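Local coordinates for protein Exo-beta-1,3-glucanase (Streptomyces sp. SirexAA-E, PDB 4PEY) that hydrolyses laminarin and laminarioligosaccharides from their non-reducing ends, releasing glucose and laminaribiose, at residues Q106-S111 against V128-P133; W152-Y157 against Q172-T177. The protein carries 1 engineered substitution. All coordinates share one frame; numbering follows the deposited sequence.

Contact 1 of 2, residues Q106-S111 against V128-P133; sequences QNFWRS and VSQAAP. With BGC (beta-D-glucopyranose), chain B.
S129 N donates to N107 O at 3.1 Å and R110 N to A131 O at 3.2 Å, two backbone bonds joining successive coils of the parallel beta-helix of the N-terminal part of this GH55 enzyme. Between and beyond them the carbonyls take CA-H...O contacts: F108 CA meets Q130 O at 3.3 Å, and A132 CA meets R110 O at 3.1 Å. W109 and A131, paired across the contact, both have positive phi, so the two chains make the same kink one above the other. Within 106-111, F108 O is gripped side-on by R110: NE, 2.9 Å from F108 O, comes from above the carbonyl plane, while NH2 lies in that plane on a lone pair. R110 NH1 continues to I71 O. N107 CB lies over the centre of the guanidinium, and the N107 amide is held at both ends, OD1 by W99 NE1 and ND2 by A127 O. S129 OG bonds to A104 O. Q130 runs beside the F108 ring, its amide turned 49° from it; the bend at chi2 (97°) places CD, and OE1 lies 3.3 Å from F108 CE1 at the ring edge. Q130 NE2 donates to O2 of the chain B glucose at 3.1 Å and also to Q456 OE1, while F108 CZ approaches the same sugar's O4 at 3.5 Å. Q130, an established substrate-binding residue, thus offers O2 a donor through its amide, consistent with Q456, and perhaps the F108 edge, favouring this amide orientation.

Contact 2 of 2, residues W152-Y157 against Q172-T177; sequences WASGGY and QQQWYT. With BGC (beta-D-glucopyranose), chain C; BGC (beta-D-glucopyranose), chain D.
S154 and Q173, on adjacent coils of the parallel beta-helix, share a water 2.9 Å from S154 OG that donates to Q173 OE1, at the wall of the glucan site. On the other side of its amide, Q173 NE2 bonds to O2 of both glucoses, chains C and D, at 2.6 Å each, spanning the two sugar units. C3 of the chain C glucose sits 3.8 Å above the centre of the W152 ring system. Behind this shell, Q174 NE2 donates to S154 OG at 2.9 Å and nearly straight, in the carbonyl plane, to G155 O; Q174 OE1 is bonded to Y497 OH. Q172 OE1 accepts from G155 N at 2.8 Å, the chain being bent at chi2 (-74°), which carries CD back toward A153 CB. The peptide between G155 and G156 is cis, and G156 CA lies 3.4 Å from the centroid of the six-membered ring of W175, a CH-pi contact over the face; neither glycine has a CB to hold the indole off. Farther on, Y176 N bonds to G156 O where strands 157-159 and 174-178 pair in parallel. There Y157 and Y176 point the same way, Y157 CD1 lying 3.8 Å from Y176 CD2 at the edge of the Y176 ring.

From the N terminus, contact 1 closes first: residues 106-133 make one coil holding strands 116-118 and 123-125. The chain leaves it through strand 134-135 and, after strand 138-144, enters contact 2, which closes the next coil but one, 152-177. The two are in series, neither nested nor crossed, with centres about 10 Å apart. Strands 110-113, 134-135, 157-159 and 174-178 pair in parallel in that order, so both contacts belong to one face of the helix. They also touch directly: Q172 NE2 lies 2.9 Å from V128 O and S154 N 3.0 Å from S129 OG, probable hydrogen bonds. E436 of strand 429-436, also bonded to the sugar, brings the chain's second half directly beside Q130.

Contact 1 of 2, residues Q106-S111 against V128-P133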
loop_
_atom_site.group_PDB
_atom_site.type_symbol
_atom_site.label_atom_id
_atom_site.label_comp_id
_atom_site.label_asym_id
_atom_site.label_seq_id
_atom_site.Cartn_x
_atom_site.Cartn_y
_atom_site.Cartn_z
ATOM N N GLN A 106 -1.672 -1.590 14.676
ATOM C CA GLN A 106 -2.019 -2.847 14.008
ATOM C C GLN A 106 -3.326 -2.719 13.213
ATOM O O GLN A 106 -3.953 -3.722 12.865
ATOM C CB GLN A 106 -2.079 -4.004 15.026
ATOM C CG GLN A 106 -0.692 -4.233 15.644
ATOM C CD GLN A 106 -0.572 -5.407 16.595
ATOM O OE1 GLN A 106 -1.444 -6.277 16.670
ATOM N NE2 GLN A 106 0.541 -5.444 17.321
ATOM N N ASN A 107 -3.711 -1.485 12.889
ATOM C CA ASN A 107 -4.926 -1.254 12.103
ATOM C C ASN A 107 -4.628 -1.380 10.603
ATOM O O ASN A 107 -4.496 -0.372 9.887
ATOM C CB ASN A 107 -5.537 0.115 12.435
ATOM C CG ASN A 107 -6.326 0.103 13.749
ATOM O OD1 ASN A 107 -6.487 -0.949 14.372
ATOM N ND2 ASN A 107 -6.821 1.273 14.172
ATOM N N PHE A 108 -4.536 -2.635 10.157
ATOM C CA PHE A 108 -4.108 -3.008 8.806
ATOM C C PHE A 108 -5.252 -3.492 7.922
ATOM O O PHE A 108 -6.331 -3.813 8.416
ATOM C CB PHE A 108 -3.094 -4.161 8.838
ATOM C CG PHE A 108 -1.924 -3.974 9.771
ATOM C CD1 PHE A 108 -1.204 -2.786 9.804
ATOM C CD2 PHE A 108 -1.519 -5.026 10.588
ATOM C CE1 PHE A 108 -0.108 -2.649 10.656
ATOM C CE2 PHE A 108 -0.420 -4.904 11.429
ATOM C CZ PHE A 108 0.287 -3.712 11.465
ATOM N N TRP A 109 -4.960 -3.603 6.623
ATOM C CA TRP A 109 -5.730 -4.395 5.652
ATOM C C TRP A 109 -7.206 -4.005 5.599
ATOM O O TRP A 109 -8.091 -4.810 5.892
ATOM C CB TRP A 109 -5.589 -5.914 5.934
ATOM C CG TRP A 109 -4.148 -6.403 5.906
ATOM C CD1 TRP A 109 -3.245 -6.249 4.888
ATOM C CD2 TRP A 109 -3.454 -7.108 6.950
ATOM N NE1 TRP A 109 -2.034 -6.809 5.236
ATOM C CE2 TRP A 109 -2.137 -7.341 6.498
ATOM C CE3 TRP A 109 -3.818 -7.570 8.221
ATOM C CZ2 TRP A 109 -1.181 -7.992 7.278
ATOM C CZ3 TRP A 109 -2.868 -8.213 8.997
ATOM C CH2 TRP A 109 -1.563 -8.422 8.523
ATOM N N ARG A 110 -7.467 -2.765 5.203
ATOM C CA ARG A 110 -8.842 -2.310 5.010
ATOM C C ARG A 110 -8.802 -1.148 4.026
ATOM O O ARG A 110 -7.722 -0.667 3.697
ATOM C CB ARG A 110 -9.486 -1.916 6.350
ATOM C CG ARG A 110 -8.815 -0.738 7.074
ATOM C CD ARG A 110 -9.119 -0.773 8.573
ATOM N NE ARG A 110 -8.371 -1.845 9.226
ATOM C CZ ARG A 110 -8.581 -2.279 10.467
ATOM N NH1 ARG A 110 -9.560 -1.758 11.212
ATOM N NH2 ARG A 110 -7.823 -3.256 10.955
ATOM N N SER A 111 -9.949 -0.702 3.525
ATOM C CA SER A 111 -9.912 0.371 2.531
ATOM C C SER A 111 -11.213 1.140 2.408
ATOM O O SER A 111 -12.286 0.605 2.682
ATOM C CB SER A 111 -9.542 -0.195 1.154
ATOM O OG SER A 111 -10.534 -1.106 0.704
ATOM N N VAL A 128 -5.577 4.759 10.927
ATOM C CA VAL A 128 -5.055 3.520 10.377
ATOM C C VAL A 128 -3.542 3.469 10.423
ATOM O O VAL A 128 -2.875 4.502 10.591
ATOM C CB VAL A 128 -5.506 3.342 8.918
ATOM C CG1 VAL A 128 -7.029 3.265 8.852
ATOM C CG2 VAL A 128 -4.990 4.496 8.054
ATOM N N SER A 129 -2.989 2.270 10.278
ATOM C CA SER A 129 -1.572 2.167 9.947
ATOM C C SER A 129 -1.444 1.643 8.519
ATOM O O SER A 129 -2.153 2.133 7.630
ATOM C CB SER A 129 -0.832 1.312 10.971
ATOM O OG SER A 129 -0.793 2.049 12.191
ATOM N N GLN A 130 -0.556 0.684 8.271
ATOM C CA GLN A 130 -0.240 0.317 6.886
ATOM C C GLN A 130 -1.322 -0.509 6.176
ATOM O O GLN A 130 -2.148 -1.173 6.819
ATOM C CB GLN A 130 1.101 -0.428 6.837
ATOM C CG GLN A 130 2.307 0.417 7.272
ATOM C CD GLN A 130 2.700 0.192 8.732
ATOM O OE1 GLN A 130 1.893 -0.275 9.542
ATOM N NE2 GLN A 130 3.951 0.508 9.067
ATOM N N ALA A 131 -1.298 -0.450 4.840
ATOM C CA ALA A 131 -2.235 -1.157 3.959
ATOM C C ALA A 131 -3.681 -0.784 4.258
ATOM O O ALA A 131 -4.550 -1.655 4.375
ATOM C CB ALA A 131 -2.047 -2.679 4.054
ATOM N N ALA A 132 -3.940 0.515 4.366
ATOM C CA ALA A 132 -5.295 0.981 4.649
ATOM C C ALA A 132 -5.625 2.191 3.774
ATOM O O ALA A 132 -5.834 3.309 4.277
ATOM C CB ALA A 132 -5.443 1.321 6.127
ATOM N N PRO A 133 -5.661 1.975 2.451
ATOM C CA PRO A 133 -5.783 3.102 1.520
ATOM C C PRO A 133 -7.108 3.859 1.588
ATOM O O PRO A 133 -8.169 3.299 1.866
ATOM C CB PRO A 133 -5.627 2.432 0.148
ATOM C CG PRO A 133 -6.103 1.025 0.371
ATOM C CD PRO A 133 -5.590 0.681 1.742
HETATM C C2 BGC B . 5.460 -1.493 12.560
HETATM C C3 BGC B . 4.556 -2.610 12.045
HETATM C C4 BGC B . 4.249 -3.581 13.174
HETATM C C5 BGC B . 3.635 -2.829 14.343
HETATM C C6 BGC B . 3.281 -3.780 15.476
HETATM C C1 BGC B . 4.952 -0.901 13.877
HETATM O O2 BGC B . 5.564 -0.482 11.568
HETATM O O3 BGC B . 5.203 -3.304 11.000
HETATM O O4 BGC B . 3.385 -4.601 12.729
HETATM O O5 BGC B . 4.586 -1.902 14.810
HETATM O O6 BGC B . 4.465 -4.249 16.079
#

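Contact 2 of 2, residues W152-Y157 against Q172-T177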
loop_
_atom_site.group_PDB
_atom_site.type_symbol
_atom_site.label_atom_id
_atom_site.label_comp_id
_atom_site.label_asym_id
_atom_site.label_seq_id
_atom_site.Cartn_x
_atom_site.Cartn_y
_atom_site.Cartn_z
ATOM N N TRP A 152 -0.341 5.615 19.565
ATOM C CA TRP A 152 0.590 5.327 18.481
ATOM C C TRP A 152 -0.106 5.027 17.152
ATOM O O TRP A 152 -1.132 4.343 17.112
ATOM C CB TRP A 152 1.476 4.142 18.847
ATOM C CG TRP A 152 2.373 4.343 20.032
ATOM C CD1 TRP A 152 2.527 5.479 20.787
ATOM C CD2 TRP A 152 3.247 3.367 20.593
ATOM N NE1 TRP A 152 3.449 5.257 21.787
ATOM C CE2 TRP A 152 3.907 3.968 21.686
ATOM C CE3 TRP A 152 3.540 2.036 20.276
ATOM C CZ2 TRP A 152 4.837 3.283 22.463
ATOM C CZ3 TRP A 152 4.465 1.357 21.048
ATOM C CH2 TRP A 152 5.102 1.981 22.128
ATOM N N ALA A 153 0.469 5.516 16.061
ATOM C CA ALA A 153 -0.102 5.280 14.739
ATOM C C ALA A 153 0.979 5.363 13.673
ATOM O O ALA A 153 1.864 6.221 13.752
ATOM C CB ALA A 153 -1.226 6.281 14.454
ATOM N N SER A 154 0.892 4.485 12.670
ATOM C CA SER A 154 1.928 4.377 11.642
ATOM C C SER A 154 1.362 4.156 10.228
ATOM O O SER A 154 1.620 3.126 9.594
ATOM C CB SER A 154 2.895 3.244 12.017
ATOM O OG SER A 154 3.929 3.071 11.059
ATOM N N GLY A 155 0.592 5.130 9.738
ATOM C CA GLY A 155 0.056 5.093 8.382
ATOM C C GLY A 155 1.069 5.646 7.388
ATOM O O GLY A 155 2.263 5.681 7.686
ATOM N N GLY A 156 0.633 6.074 6.206
ATOM C CA GLY A 156 -0.738 6.004 5.749
ATOM C C GLY A 156 -0.744 6.527 4.322
ATOM O O GLY A 156 0.274 7.039 3.832
ATOM N N TYR A 157 -1.883 6.419 3.654
ATOM C CA TYR A 157 -1.941 6.692 2.220
ATOM C C TYR A 157 -3.266 7.330 1.817
ATOM O O TYR A 157 -4.322 6.740 2.013
ATOM C CB TYR A 157 -1.714 5.385 1.441
ATOM C CG TYR A 157 -1.771 5.525 -0.067
ATOM C CD1 TYR A 157 -0.615 5.766 -0.809
ATOM C CD2 TYR A 157 -2.982 5.418 -0.747
ATOM C CE1 TYR A 157 -0.667 5.904 -2.198
ATOM C CE2 TYR A 157 -3.048 5.550 -2.129
ATOM C CZ TYR A 157 -1.891 5.797 -2.850
ATOM O OH TYR A 157 -1.960 5.916 -4.221
ATOM N N GLN A 172 0.292 10.425 14.234
ATOM C CA GLN A 172 0.802 9.678 13.085
ATOM C C GLN A 172 2.273 9.960 12.822
ATOM O O GLN A 172 2.659 11.111 12.669
ATOM C CB GLN A 172 -0.000 10.017 11.827
ATOM C CG GLN A 172 -1.380 9.371 11.764
ATOM C CD GLN A 172 -1.309 7.885 11.453
ATOM O OE1 GLN A 172 -0.230 7.337 11.215
ATOM N NE2 GLN A 172 -2.456 7.227 11.460
ATOM N N GLN A 173 3.087 8.908 12.746
ATOM C CA GLN A 173 4.526 9.057 12.523
ATOM C C GLN A 173 4.848 9.685 11.173
ATOM O O GLN A 173 5.733 10.541 11.047
ATOM C CB GLN A 173 5.216 7.699 12.594
ATOM C CG GLN A 173 5.182 7.023 13.937
ATOM C CD GLN A 173 5.533 5.547 13.838
ATOM O OE1 GLN A 173 6.027 5.061 12.799
ATOM N NE2 GLN A 173 5.257 4.816 14.904
ATOM N N GLN A 174 4.140 9.217 10.154
ATOM C CA GLN A 174 4.461 9.560 8.783
ATOM C C GLN A 174 3.199 9.426 7.945
ATOM O O GLN A 174 2.208 8.845 8.401
ATOM C CB GLN A 174 5.597 8.670 8.248
ATOM C CG GLN A 174 5.241 7.186 8.028
ATOM C CD GLN A 174 5.357 6.323 9.280
ATOM O OE1 GLN A 174 6.372 6.346 9.991
ATOM N NE2 GLN A 174 4.323 5.531 9.538
ATOM N N TRP A 175 3.224 9.964 6.730
ATOM C CA TRP A 175 2.063 9.889 5.852
ATOM C C TRP A 175 2.460 10.241 4.437
ATOM O O TRP A 175 3.360 11.061 4.246
ATOM C CB TRP A 175 0.948 10.837 6.326
ATOM C CG TRP A 175 -0.396 10.415 5.829
ATOM C CD1 TRP A 175 -0.981 10.744 4.633
ATOM C CD2 TRP A 175 -1.300 9.525 6.489
ATOM N NE1 TRP A 175 -2.206 10.126 4.524
ATOM C CE2 TRP A 175 -2.425 9.373 5.649
ATOM C CE3 TRP A 175 -1.277 8.859 7.724
ATOM C CZ2 TRP A 175 -3.522 8.574 6.001
ATOM C CZ3 TRP A 175 -2.365 8.064 8.072
ATOM C CH2 TRP A 175 -3.472 7.927 7.210
ATOM N N TYR A 176 1.784 9.631 3.459
ATOM C CA TYR A 176 1.909 10.019 2.054
ATOM C C TYR A 176 0.556 10.417 1.479
ATOM O O TYR A 176 -0.423 9.682 1.605
ATOM C CB TYR A 176 2.512 8.890 1.204
ATOM C CG TYR A 176 2.643 9.247 -0.270
ATOM C CD1 TYR A 176 3.293 10.417 -0.671
ATOM C CD2 TYR A 176 2.113 8.422 -1.259
ATOM C CE1 TYR A 176 3.417 10.740 -2.018
ATOM C CE2 TYR A 176 2.237 8.738 -2.610
ATOM C CZ TYR A 176 2.890 9.893 -2.982
ATOM O OH TYR A 176 3.005 10.192 -4.323
ATOM N N THR A 177 0.514 11.582 0.842
ATOM C CA THR A 177 -0.683 12.067 0.170
ATOM C C THR A 177 -0.300 12.417 -1.258
ATOM O O THR A 177 0.691 13.134 -1.463
ATOM C CB THR A 177 -1.267 13.327 0.869
ATOM O OG1 THR A 177 -1.425 13.082 2.272
ATOM C CG2 THR A 177 -2.610 13.748 0.254
HETATM C C2 BGC C . 5.885 5.735 17.980
HETATM C C3 BGC C . 6.289 4.367 18.518
HETATM C C4 BGC C . 7.533 4.483 19.386
HETATM C C5 BGC C . 7.281 5.535 20.458
HETATM C C6 BGC C . 8.495 5.705 21.361
HETATM C C1 BGC C . 5.790 6.755 19.111
HETATM O O1 BGC C . 5.570 8.035 18.557
HETATM O O2 BGC C . 4.650 5.641 17.306
HETATM O O3 BGC C . 6.553 3.499 17.348
HETATM O O4 BGC C . 7.821 3.232 19.983
HETATM O O5 BGC C . 7.009 6.763 19.825
HETATM O O6 BGC C . 8.157 6.599 22.406
HETATM C C2 BGC D . 6.034 1.667 15.935
HETATM C C3 BGC D . 5.809 0.162 15.860
HETATM C C4 BGC D . 6.818 -0.553 16.745
HETATM C C5 BGC D . 6.746 0.014 18.153
HETATM C C6 BGC D . 7.751 -0.688 19.058
HETATM C C1 BGC D . 6.108 2.158 17.375
HETATM O O2 BGC D . 4.951 2.313 15.300
HETATM O O3 BGC D . 6.002 -0.170 14.468
HETATM O O4 BGC D . 6.547 -1.941 16.727
HETATM O O5 BGC D . 7.050 1.397 18.109
HETATM O O6 BGC D . 7.621 -0.189 20.374
HETATM O O HOH W 1 6.495 2.227 12.219
#